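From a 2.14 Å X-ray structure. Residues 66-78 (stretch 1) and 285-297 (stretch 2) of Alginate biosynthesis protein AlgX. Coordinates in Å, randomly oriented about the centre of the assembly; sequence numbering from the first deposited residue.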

# COMPACT_ATOMS: atom_id res chain seq x y z
N GLU A 66 -11.17 11.12 -2.30
CA GLU A 66 -9.71 11.17 -2.26
C GLU A 66 -9.11 10.20 -3.28
O GLU A 66 -8.11 10.51 -3.94
CB GLU A 66 -9.19 10.87 -0.85
CG GLU A 66 -9.42 12.02 0.16
CD GLU A 66 -9.08 11.62 1.59
OE1 GLU A 66 -9.57 10.56 2.04
OE2 GLU A 66 -8.31 12.34 2.26
N LEU A 67 -9.73 9.03 -3.42
CA LEU A 67 -9.26 8.04 -4.38
C LEU A 67 -9.39 8.58 -5.79
O LEU A 67 -8.44 8.51 -6.58
CB LEU A 67 -9.98 6.71 -4.20
CG LEU A 67 -9.46 5.85 -3.04
CD1 LEU A 67 -10.44 4.76 -2.64
CD2 LEU A 67 -8.12 5.24 -3.39
N ARG A 68 -10.55 9.15 -6.11
CA ARG A 68 -10.76 9.75 -7.44
C ARG A 68 -9.78 10.90 -7.72
O ARG A 68 -9.20 10.98 -8.81
CB ARG A 68 -12.22 10.20 -7.63
CG ARG A 68 -12.45 11.31 -8.66
CD ARG A 68 -12.10 10.89 -10.10
NE ARG A 68 -13.07 9.99 -10.72
CZ ARG A 68 -13.05 9.66 -12.02
NH1 ARG A 68 -13.95 8.83 -12.52
NH2 ARG A 68 -12.12 10.17 -12.83
N ALA A 69 -9.58 11.77 -6.74
CA ALA A 69 -8.63 12.87 -6.89
C ALA A 69 -7.22 12.37 -7.18
O ALA A 69 -6.53 12.91 -8.06
CB ALA A 69 -8.64 13.75 -5.64
N LEU A 70 -6.78 11.36 -6.43
CA LEU A 70 -5.45 10.79 -6.65
C LEU A 70 -5.34 10.16 -8.04
O LEU A 70 -4.36 10.40 -8.75
CB LEU A 70 -5.11 9.75 -5.57
CG LEU A 70 -3.79 9.01 -5.77
CD1 LEU A 70 -2.63 10.02 -5.83
CD2 LEU A 70 -3.56 7.98 -4.67
N ARG A 71 -6.35 9.38 -8.41
CA ARG A 71 -6.39 8.79 -9.75
C ARG A 71 -6.25 9.87 -10.82
O ARG A 71 -5.51 9.70 -11.79
CB ARG A 71 -7.68 7.99 -9.96
CG ARG A 71 -7.86 7.38 -11.36
CD ARG A 71 -8.60 8.35 -12.31
NE ARG A 71 -8.73 7.82 -13.67
CZ ARG A 71 -8.87 8.59 -14.74
NH1 ARG A 71 -8.88 9.91 -14.61
NH2 ARG A 71 -8.99 8.04 -15.95
N ASP A 72 -6.94 10.99 -10.64
CA ASP A 72 -6.92 12.06 -11.63
C ASP A 72 -5.56 12.70 -11.71
O ASP A 72 -5.03 12.90 -12.80
CB ASP A 72 -7.98 13.11 -11.34
CG ASP A 72 -9.37 12.64 -11.69
OD1 ASP A 72 -9.49 11.71 -12.52
OD2 ASP A 72 -10.33 13.21 -11.15
N GLU A 73 -4.99 13.04 -10.56
CA GLU A 73 -3.63 13.57 -10.55
C GLU A 73 -2.66 12.63 -11.29
O GLU A 73 -1.88 13.09 -12.13
CB GLU A 73 -3.17 13.83 -9.11
CG GLU A 73 -1.94 14.70 -9.01
CD GLU A 73 -2.14 16.08 -9.60
OE1 GLU A 73 -3.31 16.51 -9.78
OE2 GLU A 73 -1.13 16.75 -9.90
N LEU A 74 -2.73 11.33 -11.01
CA LEU A 74 -1.89 10.38 -11.73
C LEU A 74 -2.14 10.39 -13.24
O LEU A 74 -1.19 10.40 -14.03
CB LEU A 74 -2.07 8.96 -11.17
CG LEU A 74 -1.50 8.76 -9.76
CD1 LEU A 74 -2.06 7.49 -9.15
CD2 LEU A 74 0.01 8.71 -9.83
N LYS A 75 -3.41 10.37 -13.63
CA LYS A 75 -3.81 10.43 -15.04
C LYS A 75 -3.27 11.66 -15.78
O LYS A 75 -2.87 11.58 -16.94
CB LYS A 75 -5.32 10.38 -15.18
CG LYS A 75 -5.79 10.31 -16.62
CD LYS A 75 -5.18 9.10 -17.31
CE LYS A 75 -5.59 9.04 -18.78
NZ LYS A 75 -7.04 8.71 -18.92
N ARG A 76 -3.23 12.80 -15.09
CA ARG A 76 -2.68 14.02 -15.69
C ARG A 76 -1.22 13.82 -16.06
O ARG A 76 -0.72 14.43 -16.99
CB ARG A 76 -2.77 15.20 -14.73
CG ARG A 76 -4.14 15.81 -14.54
CD ARG A 76 -4.03 17.24 -14.01
NE ARG A 76 -3.11 17.37 -12.87
CZ ARG A 76 -1.86 17.82 -12.96
NH1 ARG A 76 -1.10 17.90 -11.88
NH2 ARG A 76 -1.37 18.19 -14.14
N LYS A 77 -0.53 12.98 -15.30
CA LYS A 77 0.90 12.76 -15.51
C LYS A 77 1.14 11.63 -16.53
O LYS A 77 2.28 11.27 -16.80
CB LYS A 77 1.58 12.46 -14.17
CG LYS A 77 3.10 12.58 -14.17
CD LYS A 77 3.69 12.19 -12.81
CE LYS A 77 5.21 11.99 -12.88
NZ LYS A 77 5.93 13.19 -13.39
N GLY A 78 0.06 11.11 -17.10
CA GLY A 78 0.14 10.00 -18.05
C GLY A 78 0.22 8.61 -17.41
O GLY A 78 0.77 7.68 -18.00
N GLU A 285 13.60 8.16 -10.01
CA GLU A 285 13.29 7.41 -11.23
C GLU A 285 11.82 7.53 -11.59
O GLU A 285 11.47 7.60 -12.77
CB GLU A 285 13.72 5.94 -11.11
CG GLU A 285 13.41 5.08 -12.34
CD GLU A 285 14.20 5.47 -13.59
OE1 GLU A 285 15.30 6.05 -13.47
OE2 GLU A 285 13.71 5.19 -14.71
N PHE A 286 10.96 7.58 -10.57
CA PHE A 286 9.52 7.73 -10.81
C PHE A 286 9.25 8.99 -11.61
O PHE A 286 8.52 8.95 -12.59
CB PHE A 286 8.72 7.74 -9.51
CG PHE A 286 7.26 8.08 -9.70
CD1 PHE A 286 6.39 7.16 -10.26
CD2 PHE A 286 6.76 9.31 -9.30
CE1 PHE A 286 5.04 7.47 -10.44
CE2 PHE A 286 5.41 9.63 -9.47
CZ PHE A 286 4.56 8.70 -10.04
N HIS A 287 9.86 10.11 -11.20
CA HIS A 287 9.63 11.36 -11.92
C HIS A 287 10.43 11.51 -13.20
O HIS A 287 10.01 12.22 -14.12
CB HIS A 287 9.80 12.57 -10.99
CG HIS A 287 8.78 12.60 -9.90
ND1 HIS A 287 9.03 12.12 -8.63
CD2 HIS A 287 7.48 12.98 -9.92
CE1 HIS A 287 7.94 12.25 -7.90
NE2 HIS A 287 6.98 12.76 -8.65
N LYS A 288 11.58 10.84 -13.30
CA LYS A 288 12.32 10.84 -14.55
C LYS A 288 11.56 10.04 -15.61
O LYS A 288 11.23 10.56 -16.67
CB LYS A 288 13.74 10.32 -14.40
CG LYS A 288 14.45 10.21 -15.75
N ASN A 289 11.29 8.77 -15.30
CA ASN A 289 10.58 7.88 -16.21
C ASN A 289 9.31 7.31 -15.59
O ASN A 289 9.31 6.17 -15.12
CB ASN A 289 11.50 6.72 -16.62
CG ASN A 289 12.85 7.19 -17.13
OD1 ASN A 289 12.93 8.04 -18.02
ND2 ASN A 289 13.92 6.65 -16.56
N PRO A 290 8.23 8.10 -15.57
CA PRO A 290 6.98 7.59 -14.97
C PRO A 290 6.41 6.39 -15.74
O PRO A 290 6.48 6.36 -16.97
CB PRO A 290 6.03 8.79 -15.05
CG PRO A 290 6.61 9.69 -16.11
CD PRO A 290 8.10 9.49 -16.03
N PRO A 291 5.85 5.43 -15.01
CA PRO A 291 5.26 4.26 -15.68
C PRO A 291 4.00 4.67 -16.42
O PRO A 291 3.38 5.66 -16.03
CB PRO A 291 4.87 3.36 -14.51
CG PRO A 291 4.53 4.34 -13.41
CD PRO A 291 5.55 5.45 -13.57
N LYS A 292 3.64 3.93 -17.46
CA LYS A 292 2.36 4.10 -18.13
C LYS A 292 1.26 3.53 -17.24
O LYS A 292 0.13 4.00 -17.23
CB LYS A 292 2.36 3.34 -19.46
CG LYS A 292 3.47 3.76 -20.41
CD LYS A 292 3.15 5.10 -21.06
CE LYS A 292 4.26 5.54 -22.00
NZ LYS A 292 5.49 5.95 -21.26
N ILE A 293 1.61 2.48 -16.51
CA ILE A 293 0.66 1.77 -15.66
C ILE A 293 1.24 1.56 -14.25
O ILE A 293 2.39 1.14 -14.09
CB ILE A 293 0.24 0.41 -16.27
CG1 ILE A 293 -0.25 0.56 -17.71
CG2 ILE A 293 -0.83 -0.28 -15.40
CD1 ILE A 293 -0.71 -0.73 -18.34
N LEU A 294 0.44 1.87 -13.25
CA LEU A 294 0.81 1.68 -11.86
C LEU A 294 -0.17 0.70 -11.23
O LEU A 294 -1.38 0.96 -11.19
CB LEU A 294 0.77 3.02 -11.10
CG LEU A 294 1.08 3.01 -9.60
CD1 LEU A 294 2.48 2.50 -9.33
CD2 LEU A 294 0.90 4.42 -9.03
N ILE A 295 0.33 -0.44 -10.78
CA ILE A 295 -0.50 -1.43 -10.11
C ILE A 295 -0.35 -1.31 -8.58
O ILE A 295 0.75 -1.29 -8.05
CB ILE A 295 -0.10 -2.85 -10.52
CG1 ILE A 295 -0.15 -3.01 -12.04
CG2 ILE A 295 -1.01 -3.89 -9.86
CD1 ILE A 295 0.48 -4.30 -12.50
N TRP A 296 -1.47 -1.25 -7.87
CA TRP A 296 -1.45 -0.98 -6.44
C TRP A 296 -2.20 -2.06 -5.70
O TRP A 296 -3.41 -2.19 -5.83
CB TRP A 296 -2.04 0.41 -6.17
CG TRP A 296 -2.01 0.87 -4.73
CD1 TRP A 296 -1.30 0.31 -3.69
CD2 TRP A 296 -2.73 1.97 -4.18
NE1 TRP A 296 -1.54 1.02 -2.52
CE2 TRP A 296 -2.43 2.03 -2.80
CE3 TRP A 296 -3.63 2.90 -4.71
CZ2 TRP A 296 -2.97 3.00 -1.96
CZ3 TRP A 296 -4.17 3.86 -3.88
CH2 TRP A 296 -3.84 3.91 -2.52
N GLU A 297 -1.46 -2.84 -4.90
CA GLU A 297 -2.01 -4.00 -4.22
C GLU A 297 -2.09 -3.80 -2.70
O GLU A 297 -1.11 -3.42 -2.06
CB GLU A 297 -1.15 -5.24 -4.54
CG GLU A 297 -1.42 -6.44 -3.63
CD GLU A 297 -0.50 -6.46 -2.38
OE1 GLU A 297 -1.05 -6.55 -1.26
OE2 GLU A 297 0.74 -6.40 -2.52

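No hydrogen bond or salt bridge joins the two stretches, although Lys77, a charged residue, has more of its surface covered by the partner stretch (91 Å²) than any other residue in the contact. Its side chain is nearly fully extended, with chi1 to chi3 all t, and only the last torsion turns to p. It therefore reaches across the gap as an aliphatic rod. Lys77 CE lies 4.0 Å from Pro290 CB, and the same Lys77 CE is 4.2 Å from Phe286 CE2, approaching that ring obliquely. The ammonium group continues past these apolar neighbours to the imidazole of His287, where Lys77 NZ sits 3.8 Å from His287 CD2, at the ring edge and near its plane. This is packing against a carbon atom and not a polar bond; both ring nitrogens of His287 are engaged outside the two stretches.

Alongside this, an apolar seam runs between the helix of stretch 1 and the strand 293-297. Their axes pass 10.8 Å apart at closest approach, and their directions differ by 153°, so the two elements run roughly antiparallel. At this spacing the backbones stay well separated and side chains fill the space between them. Leu67, Leu70 and Leu74 follow one another at intervals of three and four residues, which keeps them along one flank of the helix. The alternation of the strand matches this: Leu294 and Trp296 direct CA-to-CB toward the helix, while Ile293 between the loop and Leu294 points away.

Trp296 receives two leucines at one corner of its indole. Leu67 CD2 and Leu70 CD2 each lie 4.2 Å from Trp296 CZ3, both oblique to the ring. The two residues arrive differently, since Leu70 points toward the strand from its CA, whereas Leu67 starts sideways and its end comes nearer. One turn further along, Leu74 meets Leu294, with Leu74 CD1 4.3 Å from Leu294 CD2. Contacts of this length are loose van der Waals packing, and all five residues of the seam are buried in the assembly.

Beyond the helix the chain comes closer to its partner: the CA atoms of Gly78 and Lys292 are 6.3 Å apart, against 9.1 Å for the CA atoms of Leu74 and Leu294. Gly78 closes the helix in a Schellman motif. Gly78 N bonds to Lys75 O at 3.0 Å, and at its backbone angles (phi 83°, psi 28°) a CB would be jammed against the preceding carbonyl oxygen, which by itself calls for glycine. Gly78 O then lies 3.8 Å from both Pro291 O and Lys292 O, a meeting of carbonyl oxygens without a donor among them.

Several charged groups on the helix that do not reach stretch 2 pair locally. Asp72 OD1 accepts salt-bridging hydrogen bonds from Arg71 NH1 at 2.8 Å and Arg68 NH2 at 3.1 Å, and neither arginine reaches stretch 2.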